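Local coordinates for protein predicted ATPase of the ABC class (Vibrio vulnificus, PDB 5D6A) that binds a non-hydrolysable ATP analogue in its nucleotide site and probably hydrolyses ATP, as ABC-class ATPases do, at residues Val191-Ala196 and Leu243-Arg248; Glu195-Gln200 and Arg291-Thr296; Pro461-Cys466 and Ala523-Asn528. All blocks are in the same frame, centred on the assembly; numbering follows the deposited sequence.

Contact 1 of 3, residues Val191-Ala196 and Leu243-Arg248; sequences VEDQEA and LHAPNR
Asp193 reaches from the helix 181-199 into the turn that follows strand 240-245, and its carboxylate gathers the backbone of that turn. Its path illustrates how one acidic side chain can organise a tight reversal of the chain. CB lies against the methyl of Ala245. The first torsion (chi1 -71°) sets CG beside the residue's own backbone N and brings the carboxylate over to the turn, where CG comes within 3.4 Å of Ala245 CB. OD1 accepts from the backbone N of Asn247 at 3.1 Å, and OD2 accepts from the backbone N of Arg248, also at 3.1 Å. Both donors come from the syn side, somewhat out of the carboxylate plane, so one group holds successive amides and its rotation is fixed. OD1 has a further, weak bond from ND2 of Asn247 and is brushed by CD of Pro246.

The same Asn247 amide makes a straighter bond to the helix: ND2 donates to OE1 of Glu192 at 3.0 Å (162° at the hydrogen). OE1 lies near the plane of the Asn247 amide, while ND2 meets it on the anti side of the carboxylate and out of the carboxylate plane. A water bridges OE1 to Asn247 OD1, and ND2 also bonds to Gln189 O, one turn back on the helix. The Glu192 chain is extended, with CG anti to the backbone N (chi1 -174°), which brings its carboxylate up to the turn. One helical turn on from Glu192, Ala196 CB packs on Pro246 CD at 3.6 Å.

The turn closes a beta hairpin with strand 249-257. Its amide donors face two helix carboxylates, an arrangement that would help to offset the negative charge of Asp193 where it is buried.

Contact 2 of 3, residues Glu195-Gln200 and Arg291-Thr296; sequences EALREQ and REYIVT
Val295 packs its two methyls against the last full turn of the helix 181-199, between Leu197 and Arg198, and these three residues carry most of the contact. CG1 sits beside the backbone N (chi1 -68°) and touches CB of Leu197 at 4.0 Å and the backbone N of Arg198 at 3.9 Å. The other methyl, CG2, turns to the carbonyl of the helix and lies 3.9 Å from Leu197 O. A branched side chain on a strand thus packs on the Leu197-Arg198 peptide as well as on Leu197 CB.

Leu197 extends the apolar seam along the helix. Its CD1 approaches the ring of Tyr293 at the edge, near the ring plane, 4.1 Å from CD1 of that tyrosine. The ring also takes part in a cation-pi interaction with Arg248, which ties this seam to the neighbouring hairpin turn.

Strand 294-296 is an outermost strand of a four-stranded antiparallel sheet, next to strand 206-211, and the helix packs over it at a slant: the short axes come within 7.8 Å and cross at -43°. The helix thus covers part of one side of this sheet in the P-loop domain.

Arg198 works differently. Its chain leaves with CG anti to the backbone N (chi1 -180°) and bends at chi3, which brings the guanidinium alongside Val295 and Thr296. One face of that group lies against Val295 CG1, offset toward its rim, while Thr296 O stands at its edge. NE makes only a weak bond to Thr296 O, at 3.4 Å. Its firmer partners lie outside both segments: NH2 donates to Ser281 O, and NH1 donates to Asn284 OD1.

Contact 3 of 3, residues Pro461-Cys466 and Ala523-Asn528; sequences PRALHC and AGWNSN
Leu464 N donates to Asn526 O at 2.9 Å, and Asn526 N returns a bond of 3.0 Å to Leu464 O. The reciprocal pair marks a hydrogen-bonded position of an antiparallel bridge and joins the weakly bonded strand 525-526, in the MRB1590 C-terminal domain, to strand 463-465, the middle strand of a small three-stranded sheet whose other edge is strand 571-572. Side chains pack across both faces of this short sheet. CA-H...O contacts add to the backbone pairing, running from Trp525 CA to Leu464 O and, more bent, from Ala463 CA to Asn526 O.

On the face that carries Trp525, the indole lies against the opposing strand. His465 CB stands over the six-membered ring, 3.6 Å from its centroid and only 5° off the normal, a clear CH-pi contact. The imidazole meets the five-membered ring obliquely, with planes 45° apart. At the indole edge, near its plane, Ala463 O lies 3.4 Å from CZ3, while Ala463 CB packs on CE3. Arg572, of the third strand, makes a cation-pi contact with the same indole.

On the face of Leu464 and Asn526, Cys466 SG lies 3.8 Å from Asn526 CB, and Gln532 of helix 529-536 touches both of these side chains. The Asn526 side chain turns toward the start of that helix, CG anti to the backbone N (chi1 -176°). There OD1 closes an Asx turn by accepting a hydrogen bond from the backbone N of Asn528, the N-cap residue, at 2.7 Å in the carbonyl plane.

Overall arrangement
After the N-terminal helices and antiparallel sheet, the chain forms helix 181-199, which serves contacts 1 and 2. Contact 1 closes the shorter loop, when the chain returns through strand 240-245 and its turn; contact 2 starts slightly later on the helix and closes later, at strand 294-296, so the two loops cross rather than nest. Both bind the helix to one four-stranded sheet, at its two outermost strands, and they touch through Gln200 NE2 and His244 O. Contact 3 opens only after both have closed. It joins strand 463-465 to strand 525-526 in a separate three-stranded sheet, its centre about 34 Å from that of contact 2.

Contact 1 of 3, residues Val191-Ala196 and Leu243-Arg248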
ATOM      1  N   VAL A 191     -11.473 -23.461  18.011  1.00 42.56           N
ATOM      2  CA  VAL A 191     -12.072 -22.124  18.016  1.00 42.04           C
ATOM      3  C   VAL A 191     -12.727 -21.856  19.365  1.00 42.30           C
ATOM      4  O   VAL A 191     -12.614 -20.757  19.907  1.00 42.59           O
ATOM      5  CB  VAL A 191     -13.106 -21.948  16.887  1.00 42.16           C
ATOM      6  CG1 VAL A 191     -13.757 -20.571  16.969  1.00 41.86           C
ATOM      7  CG2 VAL A 191     -12.445 -22.141  15.530  1.00 41.05           C
ATOM      8  N   GLU A 192     -13.409 -22.866  19.902  1.00 43.34           N
ATOM      9  CA  GLU A 192     -14.063 -22.741  21.202  1.00 44.90           C
ATOM     10  C   GLU A 192     -13.009 -22.478  22.277  1.00 44.68           C
ATOM     11  O   GLU A 192     -13.222 -21.669  23.182  1.00 44.30           O
ATOM     12  CB  GLU A 192     -14.861 -24.005  21.534  1.00 47.06           C
ATOM     13  CG  GLU A 192     -15.683 -23.910  22.811  1.00 48.94           C
ATOM     14  CD  GLU A 192     -16.513 -25.154  23.073  1.00 51.41           C
ATOM     15  OE1 GLU A 192     -16.093 -26.256  22.662  1.00 52.64           O
ATOM     16  OE2 GLU A 192     -17.582 -25.036  23.708  1.00 53.40           O
ATOM     17  N   ASP A 193     -11.876 -23.171  22.169  1.00 44.09           N
ATOM     18  CA  ASP A 193     -10.776 -22.992  23.108  1.00 45.01           C
ATOM     19  C   ASP A 193     -10.227 -21.573  23.009  1.00 44.30           C
ATOM     20  O   ASP A 193      -9.938 -20.946  24.026  1.00 44.43           O
ATOM     21  CB  ASP A 193      -9.656 -24.008  22.849  1.00 45.93           C
ATOM     22  CG  ASP A 193     -10.044 -25.432  23.232  1.00 48.27           C
ATOM     23  OD1 ASP A 193     -11.176 -25.650  23.724  1.00 49.80           O
ATOM     24  OD2 ASP A 193      -9.202 -26.337  23.051  1.00 48.89           O
ATOM     25  N   GLN A 194     -10.086 -21.072  21.783  1.00 43.83           N
ATOM     26  CA  GLN A 194      -9.595 -19.710  21.566  1.00 43.36           C
ATOM     27  C   GLN A 194     -10.485 -18.660  22.223  1.00 43.61           C
ATOM     28  O   GLN A 194      -9.984 -17.721  22.843  1.00 43.64           O
ATOM     29  CB  GLN A 194      -9.436 -19.423  20.075  1.00 42.96           C
ATOM     30  CG  GLN A 194      -8.165 -20.013  19.498  1.00 43.38           C
ATOM     31  CD  GLN A 194      -8.080 -19.892  17.991  1.00 42.78           C
ATOM     32  OE1 GLN A 194      -7.258 -19.146  17.462  1.00 41.97           O
ATOM     33  NE2 GLN A 194      -8.944 -20.613  17.292  1.00 43.61           N
ATOM     34  N   GLU A 195     -11.799 -18.821  22.096  1.00 43.62           N
ATOM     35  CA  GLU A 195     -12.728 -17.881  22.714  1.00 44.85           C
ATOM     36  C   GLU A 195     -12.616 -17.984  24.231  1.00 45.21           C
ATOM     37  O   GLU A 195     -12.532 -16.969  24.922  1.00 45.95           O
ATOM     38  CB  GLU A 195     -14.167 -18.153  22.264  1.00 46.68           C
ATOM     39  CG  GLU A 195     -15.205 -17.212  22.869  1.00 49.46           C
ATOM     40  CD  GLU A 195     -14.963 -15.748  22.532  1.00 50.84           C
ATOM     41  OE1 GLU A 195     -14.246 -15.459  21.547  1.00 49.78           O
ATOM     42  OE2 GLU A 195     -15.508 -14.881  23.250  1.00 53.79           O
ATOM     43  N   ALA A 196     -12.606 -19.217  24.735  1.00 45.22           N
ATOM     44  CA  ALA A 196     -12.491 -19.480  26.170  1.00 46.16           C
ATOM     45  C   ALA A 196     -11.219 -18.867  26.751  1.00 45.49           C
ATOM     46  O   ALA A 196     -11.247 -18.287  27.829  1.00 46.31           O
ATOM     47  CB  ALA A 196     -12.525 -20.976  26.439  1.00 46.92           C
ATOM     48  N   LEU A 243      -3.332 -21.257  31.316  1.00 51.38           N
ATOM     49  CA  LEU A 243      -4.767 -21.076  31.139  1.00 51.12           C
ATOM     50  C   LEU A 243      -5.435 -22.429  30.942  1.00 51.33           C
ATOM     51  O   LEU A 243      -4.758 -23.447  30.834  1.00 53.28           O
ATOM     52  CB  LEU A 243      -5.043 -20.173  29.940  1.00 50.14           C
ATOM     53  CG  LEU A 243      -4.383 -18.791  29.981  1.00 49.47           C
ATOM     54  CD1 LEU A 243      -4.727 -18.007  28.722  1.00 47.74           C
ATOM     55  CD2 LEU A 243      -4.804 -18.023  31.224  1.00 50.02           C
ATOM     56  N   HIS A 244      -6.763 -22.433  30.889  1.00 50.60           N
ATOM     57  CA  HIS A 244      -7.513 -23.674  30.725  1.00 51.26           C
ATOM     58  C   HIS A 244      -8.548 -23.580  29.615  1.00 49.75           C
ATOM     59  O   HIS A 244      -9.383 -22.683  29.612  1.00 49.80           O
ATOM     60  CB  HIS A 244      -8.212 -24.038  32.039  1.00 53.27           C
ATOM     61  CG  HIS A 244      -8.979 -25.323  31.982  1.00 55.05           C
ATOM     62  ND1 HIS A 244     -10.319 -25.378  31.659  1.00 55.64           N
ATOM     63  CD2 HIS A 244      -8.594 -26.603  32.203  1.00 56.39           C
ATOM     64  CE1 HIS A 244     -10.726 -26.636  31.687  1.00 56.68           C
ATOM     65  NE2 HIS A 244      -9.698 -27.398  32.015  1.00 57.19           N
ATOM     66  N   ALA A 245      -8.482 -24.516  28.675  1.00 49.45           N
ATOM     67  CA  ALA A 245      -9.439 -24.579  27.579  1.00 48.88           C
ATOM     68  C   ALA A 245     -10.349 -25.786  27.803  1.00 50.54           C
ATOM     69  O   ALA A 245      -9.894 -26.824  28.292  1.00 52.23           O
ATOM     70  CB  ALA A 245      -8.717 -24.687  26.249  1.00 48.25           C
ATOM     71  N   PRO A 246     -11.635 -25.663  27.440  1.00 50.55           N
ATOM     72  CA  PRO A 246     -12.593 -26.751  27.663  1.00 52.44           C
ATOM     73  C   PRO A 246     -12.288 -28.053  26.922  1.00 53.24           C
ATOM     74  O   PRO A 246     -12.682 -29.124  27.383  1.00 55.38           O
ATOM     75  CB  PRO A 246     -13.925 -26.158  27.181  1.00 52.34           C
ATOM     76  CG  PRO A 246     -13.553 -25.049  26.262  1.00 50.96           C
ATOM     77  CD  PRO A 246     -12.255 -24.504  26.776  1.00 50.02           C
ATOM     78  N   ASN A 247     -11.586 -27.967  25.798  1.00 52.44           N
ATOM     79  CA  ASN A 247     -11.280 -29.156  25.005  1.00 53.07           C
ATOM     80  C   ASN A 247      -9.847 -29.642  25.167  1.00 53.08           C
ATOM     81  O   ASN A 247      -9.622 -30.809  25.472  1.00 54.39           O
ATOM     82  CB  ASN A 247     -11.594 -28.881  23.541  1.00 52.00           C
ATOM     83  CG  ASN A 247     -13.054 -28.539  23.327  1.00 53.18           C
ATOM     84  OD1 ASN A 247     -13.941 -29.277  23.762  1.00 55.64           O
ATOM     85  ND2 ASN A 247     -13.316 -27.422  22.656  1.00 51.57           N
ATOM     86  N   ARG A 248      -8.884 -28.750  24.967  1.00 52.30           N
ATOM     87  CA  ARG A 248      -7.475 -29.119  25.090  1.00 53.32           C
ATOM     88  C   ARG A 248      -7.052 -29.300  26.549  1.00 55.24           C
ATOM     89  O   ARG A 248      -6.146 -30.088  26.844  1.00 56.22           O
ATOM     90  CB  ARG A 248      -6.582 -28.081  24.403  1.00 52.36           C
ATOM     91  CG  ARG A 248      -5.098 -28.385  24.527  1.00 53.41           C
ATOM     92  CD  ARG A 248      -4.240 -27.439  23.708  1.00 52.49           C
ATOM     93  NE  ARG A 248      -2.820 -27.661  23.977  1.00 53.53           N
ATOM     94  CZ  ARG A 248      -1.825 -26.989  23.404  1.00 54.40           C
ATOM     95  NH1 ARG A 248      -2.080 -26.037  22.510  1.00 53.81           N
ATOM     96  NH2 ARG A 248      -0.566 -27.272  23.724  1.00 55.09           N
TER
HETATM   97  O   HOH W   1     -17.041 -29.128  23.054  1.00 46.42           O

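Contact 2 of 3, residues Glu195-Gln200 and Arg291-Thr296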
ATOM      1  N   GLU A 195     -11.799 -18.821  22.096  1.00 43.62           N
ATOM      2  CA  GLU A 195     -12.728 -17.881  22.714  1.00 44.85           C
ATOM      3  C   GLU A 195     -12.616 -17.984  24.231  1.00 45.21           C
ATOM      4  O   GLU A 195     -12.532 -16.969  24.922  1.00 45.95           O
ATOM      5  CB  GLU A 195     -14.167 -18.153  22.264  1.00 46.68           C
ATOM      6  CG  GLU A 195     -15.205 -17.212  22.869  1.00 49.46           C
ATOM      7  CD  GLU A 195     -14.963 -15.748  22.532  1.00 50.84           C
ATOM      8  OE1 GLU A 195     -14.246 -15.459  21.547  1.00 49.78           O
ATOM      9  OE2 GLU A 195     -15.508 -14.881  23.250  1.00 53.79           O
ATOM     10  N   ALA A 196     -12.606 -19.217  24.735  1.00 45.22           N
ATOM     11  CA  ALA A 196     -12.491 -19.480  26.170  1.00 46.16           C
ATOM     12  C   ALA A 196     -11.219 -18.867  26.751  1.00 45.49           C
ATOM     13  O   ALA A 196     -11.247 -18.287  27.829  1.00 46.31           O
ATOM     14  CB  ALA A 196     -12.525 -20.976  26.439  1.00 46.92           C
ATOM     15  N   LEU A 197     -10.107 -19.000  26.030  1.00 45.22           N
ATOM     16  CA  LEU A 197      -8.830 -18.432  26.465  1.00 45.38           C
ATOM     17  C   LEU A 197      -8.868 -16.906  26.419  1.00 45.40           C
ATOM     18  O   LEU A 197      -8.284 -16.241  27.273  1.00 44.71           O
ATOM     19  CB  LEU A 197      -7.679 -18.946  25.596  1.00 44.36           C
ATOM     20  CG  LEU A 197      -7.372 -20.444  25.677  1.00 45.52           C
ATOM     21  CD1 LEU A 197      -6.345 -20.834  24.626  1.00 44.71           C
ATOM     22  CD2 LEU A 197      -6.896 -20.834  27.069  1.00 47.12           C
ATOM     23  N   ARG A 198      -9.558 -16.358  25.419  1.00 45.96           N
ATOM     24  CA  ARG A 198      -9.674 -14.907  25.285  1.00 47.25           C
ATOM     25  C   ARG A 198     -10.521 -14.307  26.406  1.00 48.96           C
ATOM     26  O   ARG A 198     -10.238 -13.206  26.872  1.00 48.83           O
ATOM     27  CB  ARG A 198     -10.244 -14.519  23.909  1.00 46.71           C
ATOM     28  CG  ARG A 198     -10.385 -13.011  23.715  1.00 47.67           C
ATOM     29  CD  ARG A 198     -10.772 -12.603  22.300  1.00 47.35           C
ATOM     30  NE  ARG A 198      -9.720 -12.887  21.318  1.00 46.67           N
ATOM     31  CZ  ARG A 198      -9.658 -13.974  20.547  1.00 45.62           C
ATOM     32  NH1 ARG A 198     -10.594 -14.918  20.611  1.00 46.02           N
ATOM     33  NH2 ARG A 198      -8.650 -14.115  19.694  1.00 44.43           N
ATOM     34  N   GLU A 199     -11.546 -15.035  26.846  1.00 51.32           N
ATOM     35  CA  GLU A 199     -12.431 -14.550  27.911  1.00 54.05           C
ATOM     36  C   GLU A 199     -11.772 -14.497  29.292  1.00 55.71           C
ATOM     37  O   GLU A 199     -12.153 -13.674  30.126  1.00 57.97           O
ATOM     38  CB  GLU A 199     -13.717 -15.382  27.980  1.00 55.27           C
ATOM     39  CG  GLU A 199     -14.606 -15.220  26.754  1.00 56.01           C
ATOM     40  CD  GLU A 199     -15.944 -15.931  26.867  1.00 57.85           C
ATOM     41  OE1 GLU A 199     -16.305 -16.396  27.972  1.00 58.95           O
ATOM     42  OE2 GLU A 199     -16.645 -16.007  25.838  1.00 57.86           O
ATOM     43  N   GLN A 200     -10.785 -15.358  29.533  1.00 55.69           N
ATOM     44  CA  GLN A 200     -10.117 -15.379  30.839  1.00 57.55           C
ATOM     45  C   GLN A 200      -8.802 -14.590  30.874  1.00 57.51           C
ATOM     46  O   GLN A 200      -7.964 -14.811  31.750  1.00 59.34           O
ATOM     47  CB  GLN A 200      -9.921 -16.820  31.337  1.00 57.80           C
ATOM     48  CG  GLN A 200      -9.179 -17.742  30.390  1.00 55.95           C
ATOM     49  CD  GLN A 200      -9.092 -19.160  30.922  1.00 56.47           C
ATOM     50  OE1 GLN A 200      -8.843 -19.379  32.106  1.00 57.33           O
ATOM     51  NE2 GLN A 200      -9.278 -20.134  30.041  1.00 56.06           N
ATOM     52  N   ARG A 291      -0.685 -20.227  15.315  1.00 39.51           N
ATOM     53  CA  ARG A 291      -1.152 -19.168  16.211  1.00 38.75           C
ATOM     54  C   ARG A 291      -2.523 -19.460  16.831  1.00 38.93           C
ATOM     55  O   ARG A 291      -3.033 -18.647  17.604  1.00 37.88           O
ATOM     56  CB  ARG A 291      -1.231 -17.849  15.435  1.00 38.11           C
ATOM     57  CG  ARG A 291       0.100 -17.368  14.882  1.00 38.30           C
ATOM     58  CD  ARG A 291      -0.080 -16.251  13.866  1.00 37.84           C
ATOM     59  NE  ARG A 291      -0.761 -16.732  12.662  1.00 38.27           N
ATOM     60  CZ  ARG A 291      -1.007 -15.998  11.578  1.00 37.71           C
ATOM     61  NH1 ARG A 291      -0.631 -14.724  11.515  1.00 36.50           N
ATOM     62  NH2 ARG A 291      -1.631 -16.550  10.543  1.00 38.61           N
ATOM     63  N   GLU A 292      -3.112 -20.616  16.514  1.00 39.75           N
ATOM     64  CA  GLU A 292      -4.455 -20.947  17.027  1.00 40.19           C
ATOM     65  C   GLU A 292      -4.573 -21.037  18.558  1.00 40.70           C
ATOM     66  O   GLU A 292      -5.669 -21.224  19.078  1.00 40.51           O
ATOM     67  CB  GLU A 292      -5.035 -22.221  16.376  1.00 41.83           C
ATOM     68  CG  GLU A 292      -4.372 -23.554  16.726  1.00 42.86           C
ATOM     69  CD  GLU A 292      -3.046 -23.793  16.030  1.00 43.67           C
ATOM     70  OE1 GLU A 292      -2.442 -22.831  15.505  1.00 42.73           O
ATOM     71  OE2 GLU A 292      -2.607 -24.962  16.010  1.00 45.68           O
ATOM     72  N   TYR A 293      -3.457 -20.938  19.273  1.00 40.97           N
ATOM     73  CA  TYR A 293      -3.514 -20.941  20.733  1.00 41.61           C
ATOM     74  C   TYR A 293      -2.883 -19.674  21.299  1.00 40.98           C
ATOM     75  O   TYR A 293      -2.317 -19.673  22.396  1.00 41.45           O
ATOM     76  CB  TYR A 293      -2.921 -22.221  21.327  1.00 43.03           C
ATOM     77  CG  TYR A 293      -3.839 -23.407  21.151  1.00 44.70           C
ATOM     78  CD1 TYR A 293      -4.939 -23.579  21.987  1.00 46.12           C
ATOM     79  CD2 TYR A 293      -3.618 -24.352  20.152  1.00 46.16           C
ATOM     80  CE1 TYR A 293      -5.795 -24.657  21.835  1.00 47.87           C
ATOM     81  CE2 TYR A 293      -4.468 -25.438  19.994  1.00 47.32           C
ATOM     82  CZ  TYR A 293      -5.556 -25.584  20.837  1.00 48.78           C
ATOM     83  OH  TYR A 293      -6.407 -26.658  20.693  1.00 51.72           O
ATOM     84  N   ILE A 294      -3.003 -18.594  20.530  1.00 40.19           N
ATOM     85  CA  ILE A 294      -2.530 -17.282  20.939  1.00 39.46           C
ATOM     86  C   ILE A 294      -3.756 -16.378  20.939  1.00 38.33           C
ATOM     87  O   ILE A 294      -4.480 -16.316  19.949  1.00 37.13           O
ATOM     88  CB  ILE A 294      -1.484 -16.691  19.973  1.00 39.11           C
ATOM     89  CG1 ILE A 294      -0.335 -17.675  19.736  1.00 40.38           C
ATOM     90  CG2 ILE A 294      -0.940 -15.382  20.531  1.00 38.57           C
ATOM     91  CD1 ILE A 294       0.728 -17.158  18.787  1.00 39.70           C
ATOM     92  N   VAL A 295      -3.996 -15.699  22.058  1.00 38.39           N
ATOM     93  CA  VAL A 295      -5.131 -14.786  22.171  1.00 38.37           C
ATOM     94  C   VAL A 295      -4.662 -13.416  22.649  1.00 38.42           C
ATOM     95  O   VAL A 295      -3.664 -13.301  23.361  1.00 38.68           O
ATOM     96  CB  VAL A 295      -6.224 -15.324  23.121  1.00 38.41           C
ATOM     97  CG1 VAL A 295      -6.887 -16.556  22.525  1.00 38.28           C
ATOM     98  CG2 VAL A 295      -5.649 -15.623  24.499  1.00 39.41           C
ATOM     99  N   THR A 296      -5.390 -12.382  22.245  1.00 38.33           N
ATOM    100  CA  THR A 296      -5.065 -11.016  22.614  1.00 38.74           C
ATOM    101  C   THR A 296      -6.346 -10.206  22.775  1.00 38.76           C
ATOM    102  O   THR A 296      -7.378 -10.526  22.190  1.00 37.84           O
ATOM    103  CB  THR A 296      -4.182 -10.348  21.538  1.00 38.95           C
ATOM    104  OG1 THR A 296      -2.998 -11.125  21.330  1.00 40.76           O
ATOM    105  CG2 THR A 296      -3.786  -8.939  21.945  1.00 38.72           C
TER

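Contact 3 of 3, residues Pro461-Cys466 and Ala523-Asn528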
ATOM      1  N   PRO A 461     -16.534  12.034  23.496  1.00 45.96           N
ATOM      2  CA  PRO A 461     -16.308  11.658  22.101  1.00 43.77           C
ATOM      3  C   PRO A 461     -16.888  12.673  21.127  1.00 44.45           C
ATOM      4  O   PRO A 461     -17.858  13.358  21.453  1.00 47.43           O
ATOM      5  CB  PRO A 461     -17.040  10.309  21.964  1.00 42.61           C
ATOM      6  CG  PRO A 461     -17.413   9.889  23.349  1.00 43.64           C
ATOM      7  CD  PRO A 461     -17.499  11.141  24.160  1.00 45.95           C
ATOM      8  N   ARG A 462     -16.284  12.774  19.948  1.00 43.38           N
ATOM      9  CA  ARG A 462     -16.772  13.682  18.918  1.00 44.61           C
ATOM     10  C   ARG A 462     -18.092  13.153  18.395  1.00 43.48           C
ATOM     11  O   ARG A 462     -18.256  11.945  18.222  1.00 42.51           O
ATOM     12  CB  ARG A 462     -15.799  13.746  17.742  1.00 44.14           C
ATOM     13  CG  ARG A 462     -14.409  14.269  18.057  1.00 45.20           C
ATOM     14  CD  ARG A 462     -13.468  13.939  16.905  1.00 44.48           C
ATOM     15  NE  ARG A 462     -13.320  12.489  16.749  1.00 42.66           N
ATOM     16  CZ  ARG A 462     -12.714  11.886  15.729  1.00 42.57           C
ATOM     17  NH1 ARG A 462     -12.191  12.591  14.729  1.00 44.29           N
ATOM     18  NH2 ARG A 462     -12.645  10.561  15.697  1.00 41.39           N
ATOM     19  N   ALA A 463     -19.031  14.051  18.138  1.00 44.18           N
ATOM     20  CA  ALA A 463     -20.310  13.644  17.586  1.00 44.20           C
ATOM     21  C   ALA A 463     -20.144  13.434  16.080  1.00 42.81           C
ATOM     22  O   ALA A 463     -19.372  14.141  15.436  1.00 43.11           O
ATOM     23  CB  ALA A 463     -21.370  14.695  17.870  1.00 46.33           C
ATOM     24  N   LEU A 464     -20.858  12.458  15.528  1.00 42.15           N
ATOM     25  CA  LEU A 464     -20.802  12.171  14.096  1.00 42.19           C
ATOM     26  C   LEU A 464     -22.085  12.641  13.418  1.00 43.64           C
ATOM     27  O   LEU A 464     -23.174  12.453  13.955  1.00 43.95           O
ATOM     28  CB  LEU A 464     -20.633  10.668  13.861  1.00 40.48           C
ATOM     29  CG  LEU A 464     -20.627  10.179  12.405  1.00 39.88           C
ATOM     30  CD1 LEU A 464     -19.468  10.778  11.622  1.00 39.83           C
ATOM     31  CD2 LEU A 464     -20.568   8.661  12.360  1.00 38.41           C
ATOM     32  N   HIS A 465     -21.953  13.249  12.240  1.00 44.70           N
ATOM     33  CA  HIS A 465     -23.117  13.707  11.486  1.00 45.99           C
ATOM     34  C   HIS A 465     -23.591  12.527  10.636  1.00 45.15           C
ATOM     35  O   HIS A 465     -23.300  12.456   9.440  1.00 44.99           O
ATOM     36  CB  HIS A 465     -22.763  14.888  10.578  1.00 46.58           C
ATOM     37  CG  HIS A 465     -23.956  15.639  10.071  1.00 48.09           C
ATOM     38  ND1 HIS A 465     -23.999  17.015  10.002  1.00 50.03           N
ATOM     39  CD2 HIS A 465     -25.176  15.208   9.676  1.00 47.69           C
ATOM     40  CE1 HIS A 465     -25.176  17.396   9.540  1.00 50.96           C
ATOM     41  NE2 HIS A 465     -25.911  16.319   9.340  1.00 49.71           N
ATOM     42  N   CYS A 466     -24.321  11.603  11.255  1.00 45.76           N
ATOM     43  CA  CYS A 466     -24.812  10.401  10.567  1.00 46.06           C
ATOM     44  C   CYS A 466     -25.561  10.666   9.257  1.00 46.88           C
ATOM     45  O   CYS A 466     -25.422   9.906   8.304  1.00 46.83           O
ATOM     46  CB  CYS A 466     -25.706   9.588  11.500  1.00 47.00           C
ATOM     47  SG  CYS A 466     -24.863   8.978  12.973  1.00 48.75           S
ATOM     48  N   ALA A 523     -31.560  10.135  11.618  1.00 57.49           N
ATOM     49  CA  ALA A 523     -31.975  11.543  11.542  1.00 59.89           C
ATOM     50  C   ALA A 523     -30.869  12.603  11.471  1.00 58.39           C
ATOM     51  O   ALA A 523     -30.860  13.416  10.541  1.00 60.65           O
ATOM     52  CB  ALA A 523     -32.920  11.862  12.696  1.00 63.33           C
ATOM     53  N   GLY A 524     -29.961  12.622  12.445  1.00 54.61           N
ATOM     54  CA  GLY A 524     -28.907  13.640  12.449  1.00 53.35           C
ATOM     55  C   GLY A 524     -27.614  13.247  13.133  1.00 50.88           C
ATOM     56  O   GLY A 524     -27.001  12.237  12.792  1.00 48.72           O
ATOM     57  N   TRP A 525     -27.193  14.063  14.096  1.00 50.50           N
ATOM     58  CA  TRP A 525     -25.953  13.816  14.825  1.00 47.95           C
ATOM     59  C   TRP A 525     -26.118  12.791  15.937  1.00 47.37           C
ATOM     60  O   TRP A 525     -27.191  12.666  16.529  1.00 49.62           O
ATOM     61  CB  TRP A 525     -25.437  15.111  15.449  1.00 49.05           C
ATOM     62  CG  TRP A 525     -25.019  16.153  14.470  1.00 49.18           C
ATOM     63  CD1 TRP A 525     -25.824  17.039  13.821  1.00 50.87           C
ATOM     64  CD2 TRP A 525     -23.682  16.445  14.053  1.00 47.85           C
ATOM     65  NE1 TRP A 525     -25.074  17.857  13.012  1.00 50.63           N
ATOM     66  CE2 TRP A 525     -23.754  17.517  13.138  1.00 48.82           C
ATOM     67  CE3 TRP A 525     -22.428  15.902  14.361  1.00 45.71           C
ATOM     68  CZ2 TRP A 525     -22.621  18.057  12.528  1.00 48.75           C
ATOM     69  CZ3 TRP A 525     -21.304  16.437  13.750  1.00 45.62           C
ATOM     70  CH2 TRP A 525     -21.408  17.505  12.843  1.00 47.06           C
ATOM     71  N   ASN A 526     -25.037  12.069  16.217  1.00 44.88           N
ATOM     72  CA  ASN A 526     -24.996  11.087  17.293  1.00 44.35           C
ATOM     73  C   ASN A 526     -23.776  11.414  18.149  1.00 43.71           C
ATOM     74  O   ASN A 526     -22.664  11.493  17.637  1.00 41.88           O
ATOM     75  CB  ASN A 526     -24.934   9.665  16.733  1.00 42.45           C
ATOM     76  CG  ASN A 526     -24.997   8.601  17.817  1.00 43.00           C
ATOM     77  OD1 ASN A 526     -24.219   8.619  18.768  1.00 43.76           O
ATOM     78  ND2 ASN A 526     -25.911   7.649  17.661  1.00 43.16           N
ATOM     79  N   SER A 527     -23.993  11.609  19.447  1.00 45.72           N
ATOM     80  CA  SER A 527     -22.918  11.992  20.368  1.00 46.64           C
ATOM     81  C   SER A 527     -22.011  10.844  20.851  1.00 46.65           C
ATOM     82  O   SER A 527     -21.129  11.065  21.685  1.00 48.04           O
ATOM     83  CB  SER A 527     -23.511  12.726  21.569  1.00 48.97           C
ATOM     84  OG  SER A 527     -24.433  11.902  22.245  1.00 50.33           O
ATOM     85  N   ASN A 528     -22.223   9.632  20.334  1.00 45.36           N
ATOM     86  CA  ASN A 528     -21.383   8.495  20.705  1.00 44.46           C
ATOM     87  C   ASN A 528     -21.436   7.423  19.608  1.00 42.63           C
ATOM     88  O   ASN A 528     -22.055   6.375  19.783  1.00 43.61           O
ATOM     89  CB  ASN A 528     -21.821   7.933  22.063  1.00 46.56           C
ATOM     90  CG  ASN A 528     -20.815   6.957  22.652  1.00 46.20           C
ATOM     91  OD1 ASN A 528     -19.773   6.676  22.059  1.00 44.41           O
ATOM     92  ND2 ASN A 528     -21.119   6.448  23.836  1.00 48.27           N
TER